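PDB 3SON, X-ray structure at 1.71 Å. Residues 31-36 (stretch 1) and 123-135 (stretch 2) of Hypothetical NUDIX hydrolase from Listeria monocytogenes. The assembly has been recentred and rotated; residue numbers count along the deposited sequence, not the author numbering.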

# COMPACT_ATOMS: atom_id res chain seq x y z
N ASP A 31 17.62 8.16 10.58
CA ASP A 31 18.15 6.86 10.10
C ASP A 31 17.04 6.11 9.31
O ASP A 31 16.42 5.17 9.82
CB ASP A 31 18.72 6.02 11.24
CG ASP A 31 19.49 4.77 10.76
OD1 ASP A 31 19.84 4.67 9.55
OD2 ASP A 31 19.76 3.88 11.61
N VAL A 32 16.79 6.56 8.09
CA VAL A 32 15.66 6.14 7.29
C VAL A 32 16.15 5.98 5.85
O VAL A 32 16.80 6.86 5.37
CB VAL A 32 14.54 7.24 7.33
CG1 VAL A 32 13.58 7.12 6.16
CG2 VAL A 32 13.79 7.22 8.64
N TRP A 33 15.82 4.86 5.20
CA TRP A 33 16.21 4.60 3.82
C TRP A 33 14.93 4.65 3.03
O TRP A 33 13.87 4.16 3.49
CB TRP A 33 16.79 3.20 3.70
CG TRP A 33 18.14 3.02 4.25
CD1 TRP A 33 18.49 2.61 5.54
CD2 TRP A 33 19.39 3.31 3.59
NE1 TRP A 33 19.84 2.60 5.68
CE2 TRP A 33 20.44 3.02 4.55
CE3 TRP A 33 19.75 3.78 2.33
CZ2 TRP A 33 21.79 3.18 4.26
CZ3 TRP A 33 21.11 3.92 2.03
CH2 TRP A 33 22.11 3.62 2.99
N GLN A 34 14.95 5.35 1.91
CA GLN A 34 13.77 5.52 1.06
C GLN A 34 14.14 5.67 -0.43
O GLN A 34 15.32 5.79 -0.84
CB GLN A 34 12.95 6.79 1.47
CG GLN A 34 13.77 8.10 1.29
CD GLN A 34 13.17 9.36 1.92
OE1 GLN A 34 13.87 10.40 1.99
NE2 GLN A 34 11.86 9.33 2.27
N PHE A 35 13.10 5.66 -1.25
CA PHE A 35 13.23 5.97 -2.66
C PHE A 35 12.94 7.46 -2.93
O PHE A 35 12.78 8.23 -1.98
CB PHE A 35 12.30 5.06 -3.49
CG PHE A 35 12.66 3.59 -3.42
CD1 PHE A 35 13.90 3.14 -3.76
CD2 PHE A 35 11.67 2.61 -3.12
CE1 PHE A 35 14.20 1.76 -3.75
CE2 PHE A 35 11.96 1.25 -3.04
CZ PHE A 35 13.23 0.82 -3.36
N VAL A 36 13.06 7.87 -4.19
CA VAL A 36 12.69 9.19 -4.63
C VAL A 36 11.20 9.34 -4.35
O VAL A 36 10.40 8.45 -4.64
CB VAL A 36 13.03 9.40 -6.13
CG1 VAL A 36 12.37 10.66 -6.72
CG2 VAL A 36 14.50 9.45 -6.36
N GLN A 123 15.59 -5.38 2.91
CA GLN A 123 16.04 -5.25 4.29
C GLN A 123 16.15 -3.79 4.79
O GLN A 123 15.87 -3.49 5.98
CB GLN A 123 17.39 -5.98 4.48
CG GLN A 123 17.28 -7.49 4.46
CD GLN A 123 16.40 -7.98 5.59
OE1 GLN A 123 16.67 -7.70 6.75
NE2 GLN A 123 15.32 -8.70 5.24
N LEU A 124 16.50 -2.88 3.89
CA LEU A 124 16.65 -1.44 4.20
C LEU A 124 15.30 -0.76 4.32
O LEU A 124 15.14 0.18 5.10
CB LEU A 124 17.49 -0.74 3.10
CG LEU A 124 19.01 -0.99 3.06
CD1 LEU A 124 19.76 -0.32 1.91
CD2 LEU A 124 19.69 -0.68 4.39
N LEU A 125 14.35 -1.14 3.47
CA LEU A 125 13.02 -0.50 3.41
C LEU A 125 12.09 -0.67 4.65
O LEU A 125 12.13 -1.71 5.32
CB LEU A 125 12.32 -1.03 2.15
CG LEU A 125 13.01 -0.55 0.85
CD1 LEU A 125 12.37 -1.24 -0.37
CD2 LEU A 125 12.94 0.96 0.71
N GLU A 126 11.24 0.34 4.90
CA GLU A 126 10.26 0.25 5.97
C GLU A 126 8.82 -0.05 5.52
O GLU A 126 8.17 -0.84 6.18
CB GLU A 126 10.28 1.48 6.92
CG GLU A 126 10.47 2.82 6.25
CD GLU A 126 10.56 4.02 7.22
OE1 GLU A 126 10.61 3.85 8.46
OE2 GLU A 126 10.53 5.16 6.72
N TRP A 127 8.35 0.49 4.39
CA TRP A 127 6.92 0.45 4.07
C TRP A 127 6.56 -0.65 3.09
O TRP A 127 7.27 -0.92 2.11
CB TRP A 127 6.45 1.77 3.52
CG TRP A 127 6.82 2.97 4.36
CD1 TRP A 127 7.60 4.05 3.98
CD2 TRP A 127 6.43 3.22 5.73
NE1 TRP A 127 7.71 4.96 5.03
CE2 TRP A 127 7.05 4.49 6.11
CE3 TRP A 127 5.70 2.51 6.69
CZ2 TRP A 127 6.91 5.03 7.39
CZ3 TRP A 127 5.56 3.06 7.97
CH2 TRP A 127 6.16 4.29 8.31
N ASP A 128 5.49 -1.36 3.40
CA ASP A 128 5.04 -2.45 2.54
C ASP A 128 4.93 -1.93 1.12
O ASP A 128 5.32 -2.63 0.14
CB ASP A 128 3.69 -2.97 3.04
CG ASP A 128 3.76 -3.64 4.45
OD1 ASP A 128 4.87 -3.98 4.87
OD2 ASP A 128 2.69 -3.81 5.12
N SER A 129 4.36 -0.75 0.95
CA SER A 129 4.16 -0.16 -0.39
C SER A 129 5.44 -0.10 -1.28
O SER A 129 5.44 -0.40 -2.48
CB SER A 129 3.50 1.23 -0.27
OG SER A 129 4.43 2.27 0.01
N ASN A 130 6.54 0.28 -0.68
CA ASN A 130 7.83 0.31 -1.36
C ASN A 130 8.43 -1.07 -1.70
O ASN A 130 8.95 -1.28 -2.83
CB ASN A 130 8.83 1.03 -0.48
CG ASN A 130 8.43 2.45 -0.14
OD1 ASN A 130 7.30 2.97 -0.45
ND2 ASN A 130 9.36 3.10 0.56
N LYS A 131 8.28 -2.02 -0.80
CA LYS A 131 8.67 -3.37 -0.99
C LYS A 131 7.88 -3.98 -2.12
O LYS A 131 8.45 -4.76 -2.93
CB LYS A 131 8.46 -4.12 0.32
CG LYS A 131 9.36 -3.55 1.42
CD LYS A 131 9.29 -4.45 2.64
CE LYS A 131 10.06 -3.85 3.81
NZ LYS A 131 9.90 -4.67 5.05
N THR A 132 6.57 -3.70 -2.15
CA THR A 132 5.71 -4.22 -3.20
C THR A 132 6.11 -3.67 -4.57
O THR A 132 6.27 -4.47 -5.52
CB THR A 132 4.24 -3.96 -2.93
OG1 THR A 132 3.88 -4.68 -1.74
CG2 THR A 132 3.34 -4.44 -4.13
N ALA A 133 6.31 -2.36 -4.68
CA ALA A 133 6.82 -1.73 -5.92
C ALA A 133 8.19 -2.34 -6.38
O ALA A 133 8.43 -2.68 -7.61
CB ALA A 133 6.88 -0.19 -5.77
N LEU A 134 9.04 -2.62 -5.41
CA LEU A 134 10.37 -3.12 -5.72
C LEU A 134 10.26 -4.55 -6.24
O LEU A 134 10.93 -4.90 -7.18
CB LEU A 134 11.29 -3.04 -4.50
CG LEU A 134 12.70 -3.56 -4.75
CD1 LEU A 134 13.35 -2.73 -5.81
CD2 LEU A 134 13.55 -3.53 -3.48
N TYR A 135 9.41 -5.37 -5.61
CA TYR A 135 9.15 -6.74 -6.09
C TYR A 135 8.74 -6.74 -7.56
O TYR A 135 9.27 -7.52 -8.39
CB TYR A 135 8.03 -7.39 -5.24
CG TYR A 135 7.57 -8.65 -5.83
CD1 TYR A 135 8.33 -9.79 -5.72
CD2 TYR A 135 6.41 -8.70 -6.57
CE1 TYR A 135 7.92 -10.99 -6.34
CE2 TYR A 135 6.01 -9.86 -7.17
CZ TYR A 135 6.77 -10.99 -7.06
OH TYR A 135 6.32 -12.17 -7.68
O HOH W 1 14.54 2.90 6.74
O HOH W 2 9.91 7.06 3.35

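Stretch 2 leaves one helix at Leu-125, turns, and enters a second helix after Trp-127, its N-cap residue. Stretch 1 runs past this turn, with a short strand at Trp-33 and Gln-34. The closest CA atoms are those of Trp-33 and Leu-125, 6.0 Å apart. No direct hydrogen bond joins the stretches; the contacts are mostly apolar, and two waters bridge them.

Leu-124 points toward stretch 1. Its CD2 methyl sits over one face of the Trp-33 indole, 3.6 Å from the centroid of the five-membered ring, a CH-pi contact. Water 1 links the backbones beside it: it accepts from Trp-33 N (2.8 Å) and donates to Leu-124 O (3.2 Å).

Leu-125 starts away from stretch 1, but the end of its side chain comes back. Its CD2 makes a CH-pi contact over one face of Phe-35, 4.3 Å from the ring centroid, and its CD1 is 3.7 Å from Phe-35 CE2. Glu-126 OE2 is 3.7 Å from Val-32 CG1, a contact without polar pairing. Water 2 accepts from Gln-34 NE2 and, weakly, from Trp-127 NE1.

In the second helix, Asn-130 O lies 3.9 Å from Phe-35 CE2, at the ring edge, where slightly positive C-H hydrogens suit a carbonyl oxygen. This carbonyl also accepts the helical hydrogen bond from Leu-134 N (2.9 Å). Leu-134 CD1 adds a looser apolar contact, 4.3 Å from Phe-35 CZ.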